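Local coordinates for RidA family protein (Mycobacterium tuberculosis, PDB 3I7T), which is of unknown function but belongs to the YjgF/YER057c/UK114 (RidA) family and assembles as a homotrimer, at residues L63-S77 with F90-A104. Numbering follows the deposited sequence.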
loop_
_atom_site.group_PDB
_atom_site.type_symbol
_atom_site.label_atom_id
_atom_site.label_comp_id
_atom_site.label_asym_id
_atom_site.label_seq_id
_atom_site.Cartn_x
_atom_site.Cartn_y
_atom_site.Cartn_z
ATOM N N LEU A 63 0.215 6.286 18.292
ATOM C CA LEU A 63 1.248 5.526 17.582
ATOM C C LEU A 63 1.293 4.051 17.986
ATOM O O LEU A 63 1.614 3.193 17.167
ATOM C CB LEU A 63 2.620 6.162 17.789
ATOM C CG LEU A 63 2.709 7.526 17.114
ATOM C CD1 LEU A 63 3.981 8.256 17.549
ATOM C CD2 LEU A 63 2.670 7.342 15.598
ATOM N N ALA A 64 1.011 3.763 19.255
ATOM C CA ALA A 64 0.997 2.378 19.757
ATOM C C ALA A 64 -0.062 1.504 19.073
ATOM O O ALA A 64 -0.067 0.278 19.235
ATOM C CB ALA A 64 0.785 2.373 21.258
ATOM N N ASP A 65 -0.971 2.122 18.326
ATOM C CA ASP A 65 -2.000 1.349 17.617
ATOM C C ASP A 65 -1.590 1.000 16.181
ATOM O O ASP A 65 -2.231 0.168 15.520
ATOM C CB ASP A 65 -3.342 2.090 17.591
ATOM C CG ASP A 65 -3.948 2.253 18.951
ATOM O OD1 ASP A 65 -3.977 1.272 19.713
ATOM O OD2 ASP A 65 -4.414 3.371 19.250
ATOM N N VAL A 66 -0.538 1.656 15.702
ATOM C CA VAL A 66 -0.072 1.499 14.325
ATOM C C VAL A 66 0.481 0.076 14.068
ATOM O O VAL A 66 1.351 -0.405 14.803
ATOM C CB VAL A 66 0.985 2.583 13.995
ATOM C CG1 VAL A 66 1.687 2.281 12.659
ATOM C CG2 VAL A 66 0.333 3.968 14.013
ATOM N N VAL A 67 -0.056 -0.607 13.061
ATOM C CA VAL A 67 0.375 -1.970 12.762
ATOM C C VAL A 67 1.217 -1.992 11.498
ATOM O O VAL A 67 1.996 -2.930 11.277
ATOM C CB VAL A 67 -0.815 -2.962 12.594
ATOM C CG1 VAL A 67 -1.585 -3.151 13.934
ATOM C CG2 VAL A 67 -1.754 -2.510 11.472
ATOM N N ARG A 68 1.044 -0.970 10.666
ATOM C CA ARG A 68 1.814 -0.854 9.427
ATOM C C ARG A 68 2.164 0.587 9.073
ATOM O O ARG A 68 1.317 1.486 9.159
ATOM C CB ARG A 68 1.075 -1.494 8.236
ATOM C CG ARG A 68 1.848 -1.294 6.909
ATOM C CD ARG A 68 1.077 -1.682 5.629
ATOM N NE ARG A 68 0.620 -3.074 5.562
ATOM C CZ ARG A 68 1.358 -4.099 5.124
ATOM N NH1 ARG A 68 2.627 -3.925 4.756
ATOM N NH2 ARG A 68 0.836 -5.317 5.077
ATOM N N THR A 69 3.416 0.805 8.672
ATOM C CA THR A 69 3.793 2.038 7.980
ATOM C C THR A 69 4.311 1.682 6.589
ATOM O O THR A 69 4.708 0.540 6.327
ATOM C CB THR A 69 4.869 2.845 8.729
ATOM O OG1 THR A 69 6.011 2.008 8.955
ATOM C CG2 THR A 69 4.356 3.364 10.069
ATOM N N ARG A 70 4.294 2.659 5.686
ATOM C CA ARG A 70 4.851 2.460 4.354
ATOM C C ARG A 70 5.523 3.759 4.025
ATOM O O ARG A 70 4.910 4.823 4.178
ATOM C CB ARG A 70 3.752 2.146 3.340
ATOM C CG ARG A 70 4.264 1.896 1.922
ATOM C CD ARG A 70 3.139 1.393 0.986
ATOM N NE ARG A 70 2.716 0.036 1.341
ATOM C CZ ARG A 70 1.580 -0.264 1.967
ATOM N NH1 ARG A 70 1.303 -1.524 2.248
ATOM N NH2 ARG A 70 0.716 0.683 2.300
ATOM N N ILE A 71 6.788 3.668 3.609
ATOM C CA ILE A 71 7.636 4.833 3.415
ATOM C C ILE A 71 8.113 4.936 1.970
ATOM O O ILE A 71 8.756 4.025 1.462
ATOM C CB ILE A 71 8.877 4.758 4.346
ATOM C CG1 ILE A 71 8.450 4.586 5.811
ATOM C CG2 ILE A 71 9.781 5.994 4.162
ATOM C CD1 ILE A 71 9.595 4.288 6.731
ATOM N N TYR A 72 7.768 6.041 1.314
ATOM C CA TYR A 72 8.296 6.377 0.001
ATOM C C TYR A 72 9.373 7.432 0.143
ATOM O O TYR A 72 9.136 8.485 0.734
ATOM C CB TYR A 72 7.189 6.939 -0.894
ATOM C CG TYR A 72 5.942 6.093 -0.935
ATOM C CD1 TYR A 72 5.870 4.982 -1.757
ATOM C CD2 TYR A 72 4.837 6.403 -0.152
ATOM C CE1 TYR A 72 4.733 4.185 -1.804
ATOM C CE2 TYR A 72 3.689 5.614 -0.191
ATOM C CZ TYR A 72 3.649 4.503 -1.023
ATOM O OH TYR A 72 2.517 3.703 -1.076
ATOM N N VAL A 73 10.538 7.169 -0.437
ATOM C CA VAL A 73 11.626 8.127 -0.415
ATOM C C VAL A 73 12.110 8.433 -1.827
ATOM O O VAL A 73 11.982 7.601 -2.737
ATOM C CB VAL A 73 12.798 7.648 0.450
ATOM C CG1 VAL A 73 12.404 7.647 1.907
ATOM C CG2 VAL A 73 13.283 6.254 -0.011
ATOM N N THR A 74 12.667 9.624 -2.024
ATOM C CA THR A 74 13.190 9.948 -3.339
ATOM C C THR A 74 14.646 9.489 -3.484
ATOM O O THR A 74 15.156 9.392 -4.592
ATOM C CB THR A 74 13.011 11.449 -3.728
ATOM O OG1 THR A 74 13.667 12.303 -2.776
ATOM C CG2 THR A 74 11.522 11.800 -3.821
ATOM N N ASP A 75 15.309 9.193 -2.372
ATOM C CA ASP A 75 16.666 8.665 -2.438
ATOM C C ASP A 75 16.874 7.599 -1.382
ATOM O O ASP A 75 17.166 7.912 -0.223
ATOM C CB ASP A 75 17.695 9.772 -2.253
ATOM C CG ASP A 75 19.115 9.254 -2.345
ATOM O OD1 ASP A 75 19.290 8.011 -2.334
ATOM O OD2 ASP A 75 20.053 10.082 -2.432
ATOM N N ILE A 76 16.709 6.342 -1.779
ATOM C CA ILE A 76 16.741 5.246 -0.814
ATOM C C ILE A 76 18.158 5.008 -0.265
ATOM O O ILE A 76 18.347 4.278 0.714
ATOM C CB ILE A 76 16.131 3.932 -1.394
ATOM C CG1 ILE A 76 15.605 3.036 -0.255
ATOM C CG2 ILE A 76 17.134 3.208 -2.296
ATOM C CD1 ILE A 76 14.596 2.045 -0.704
ATOM N N SER A 77 19.156 5.627 -0.884
ATOM C CA SER A 77 20.500 5.529 -0.336
ATOM C C SER A 77 20.569 6.258 1.009
ATOM O O SER A 77 21.525 6.089 1.774
ATOM C CB SER A 77 21.555 6.054 -1.320
ATOM O OG SER A 77 21.666 7.460 -1.272
ATOM N N PHE A 90 9.147 4.237 16.725
ATOM C CA PHE A 90 8.517 2.912 16.782
ATOM C C PHE A 90 9.379 1.763 17.309
ATOM O O PHE A 90 9.071 0.602 17.062
ATOM C CB PHE A 90 7.998 2.519 15.400
ATOM C CG PHE A 90 6.839 3.347 14.908
ATOM C CD1 PHE A 90 5.570 3.201 15.463
ATOM C CD2 PHE A 90 7.013 4.234 13.852
ATOM C CE1 PHE A 90 4.487 3.936 14.986
ATOM C CE2 PHE A 90 5.950 4.971 13.364
ATOM C CZ PHE A 90 4.670 4.823 13.936
ATOM N N GLY A 91 10.444 2.077 18.038
ATOM C CA GLY A 91 11.334 1.054 18.561
ATOM C C GLY A 91 10.651 0.007 19.422
ATOM O O GLY A 91 10.997 -1.177 19.353
ATOM N N LYS A 92 9.693 0.429 20.241
ATOM C CA LYS A 92 8.953 -0.526 21.080
ATOM C C LYS A 92 7.765 -1.116 20.321
ATOM O O LYS A 92 7.526 -2.325 20.347
ATOM C CB LYS A 92 8.446 0.156 22.347
ATOM C CG LYS A 92 9.441 1.115 22.979
ATOM C CD LYS A 92 8.748 2.183 23.846
ATOM C CE LYS A 92 7.957 3.198 22.999
ATOM N NZ LYS A 92 6.614 2.707 22.593
ATOM N N ILE A 93 7.036 -0.246 19.636
ATOM C CA ILE A 93 5.809 -0.612 18.937
ATOM C C ILE A 93 6.051 -1.577 17.766
ATOM O O ILE A 93 5.407 -2.640 17.663
ATOM C CB ILE A 93 5.087 0.663 18.469
ATOM C CG1 ILE A 93 4.767 1.545 19.694
ATOM C CG2 ILE A 93 3.853 0.306 17.653
ATOM C CD1 ILE A 93 4.768 3.077 19.419
ATOM N N ARG A 94 6.957 -1.199 16.900
ATOM C CA ARG A 94 7.429 -2.045 15.835
ATOM C C ARG A 94 6.319 -2.520 14.891
ATOM O O ARG A 94 6.085 -3.692 14.783
ATOM C CB ARG A 94 8.143 -3.235 16.401
ATOM C CG ARG A 94 9.491 -3.017 16.605
ATOM C CD ARG A 94 9.929 -3.722 17.753
ATOM N N PRO A 95 5.658 -1.604 14.228
ATOM C CA PRO A 95 4.735 -2.004 13.193
ATOM C C PRO A 95 5.562 -2.634 12.073
ATOM O O PRO A 95 6.791 -2.536 12.098
ATOM C CB PRO A 95 4.163 -0.662 12.729
ATOM C CG PRO A 95 5.332 0.287 12.864
ATOM C CD PRO A 95 6.049 -0.184 14.118
ATOM N N VAL A 96 4.925 -3.294 11.112
ATOM C CA VAL A 96 5.657 -3.694 9.898
ATOM C C VAL A 96 5.877 -2.449 9.038
ATOM O O VAL A 96 5.130 -1.476 9.160
ATOM C CB VAL A 96 4.893 -4.765 9.105
ATOM C CG1 VAL A 96 4.435 -5.899 10.057
ATOM C CG2 VAL A 96 3.696 -4.128 8.358
ATOM N N THR A 97 6.924 -2.430 8.211
ATOM C CA THR A 97 7.047 -1.360 7.219
ATOM C C THR A 97 7.532 -1.865 5.893
ATOM O O THR A 97 7.912 -3.027 5.745
ATOM C CB THR A 97 8.156 -0.314 7.493
ATOM O OG1 THR A 97 8.862 -0.571 8.707
ATOM C CG2 THR A 97 7.640 1.090 7.408
ATOM N N SER A 98 7.565 -0.931 4.952
ATOM C CA SER A 98 8.266 -1.090 3.686
ATOM C C SER A 98 8.880 0.243 3.373
ATOM O O SER A 98 8.366 1.258 3.809
ATOM C CB SER A 98 7.298 -1.485 2.575
ATOM O OG SER A 98 6.529 -2.590 3.010
ATOM N N MET A 99 9.976 0.247 2.621
ATOM C CA MET A 99 10.551 1.499 2.160
ATOM C C MET A 99 10.953 1.317 0.722
ATOM O O MET A 99 11.761 0.446 0.414
ATOM C CB MET A 99 11.784 1.867 2.987
ATOM C CG MET A 99 12.320 3.261 2.722
ATOM S SD MET A 99 13.944 3.562 3.492
ATOM C CE MET A 99 13.487 3.520 5.217
ATOM N N VAL A 100 10.402 2.132 -0.167
ATOM C CA VAL A 100 10.803 2.042 -1.567
ATOM C C VAL A 100 11.100 3.405 -2.146
ATOM O O VAL A 100 10.556 4.419 -1.721
ATOM C CB VAL A 100 9.741 1.398 -2.464
ATOM C CG1 VAL A 100 9.498 -0.055 -2.051
ATOM C CG2 VAL A 100 8.457 2.234 -2.448
ATOM N N GLU A 101 11.957 3.418 -3.148
ATOM C CA GLU A 101 12.287 4.668 -3.774
ATOM C C GLU A 101 11.321 4.956 -4.916
ATOM O O GLU A 101 11.050 4.084 -5.747
ATOM C CB GLU A 101 13.709 4.614 -4.284
ATOM C CG GLU A 101 14.250 5.946 -4.681
ATOM C CD GLU A 101 15.692 5.833 -5.064
ATOM O OE1 GLU A 101 16.543 5.690 -4.161
ATOM O OE2 GLU A 101 15.969 5.863 -6.272
ATOM N N VAL A 102 10.805 6.182 -4.956
ATOM C CA VAL A 102 9.970 6.619 -6.079
ATOM C C VAL A 102 10.666 7.724 -6.886
ATOM O O VAL A 102 11.570 8.388 -6.381
ATOM C CB VAL A 102 8.574 7.087 -5.602
ATOM C CG1 VAL A 102 7.795 5.904 -5.040
ATOM C CG2 VAL A 102 8.703 8.196 -4.561
ATOM N N THR A 103 10.239 7.935 -8.126
ATOM C CA THR A 103 10.856 8.990 -8.922
ATOM C C THR A 103 10.556 10.373 -8.363
ATOM O O THR A 103 11.437 11.224 -8.331
ATOM C CB THR A 103 10.487 8.920 -10.430
ATOM O OG1 THR A 103 9.069 8.766 -10.580
ATOM C CG2 THR A 103 11.192 7.753 -11.097
ATOM N N ALA A 104 9.322 10.590 -7.907
ATOM C CA ALA A 104 8.916 11.897 -7.376
ATOM C C ALA A 104 7.772 11.800 -6.369
ATOM O O ALA A 104 6.990 10.861 -6.407
ATOM C CB ALA A 104 8.523 12.836 -8.528
HETATM O O HOH W 1 4.523 -1.795 4.858
HETATM O O HOH W 2 14.124 9.660 -7.245
#
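Val73 and Val100 join near one end of a run of six backbone hydrogen bonds between 66-73 and the chain around 99-101. Val73 N gives a nearly straight bond to Val100 O, and Val73 O accepts from Val102 N at 2.9 Å. The same alternation runs back through Ile71, which bonds to Ser98 O and Val100 N, to Thr69 N on Val96 O and Val96 N on Val67 O. A water donates to Thr69 O and Ser98 OG and accepts from Arg68 NH1 in the guanidinium plane; Ser98 OG also hydrogen-bonds Glu115 of the second subunit, at the trimer interface. Glu101 OE1 receives Ile76 N at a very short 2.5 Å, a doubtful length; with CG anti to the backbone N (chi1 -167°) and the chain extended, the carboxylate reaches the loop after 66-73, where Asp75 OD1 accepts both Ser77 N and Ser77 OG in an Asx turn.

On the helix-covered face, Ile71 CG2 lies 4.0 Å from Met99 CG, and Met99 SD rests near Ile76 CG1. On the other face Tyr72 CD1 touches Val100 CG2 at 3.8 Å. Val96 CG2 sits over one face of the Arg68 guanidinium, which pairs with Asp117 of the second subunit. At the far end Leu63 CD2 meets Phe90 CZ at 3.6 Å, while Pro95 CG lies over a face of the same ring.

The segments form the parallel pair of a beta-alpha-beta crossover through helix 79-90, which packs on Ile71 and Met99; strand 112-119 flanks 66-73 antiparallel, and a classic bulge at Val67 and Arg68 faces Asp117 of the same chain.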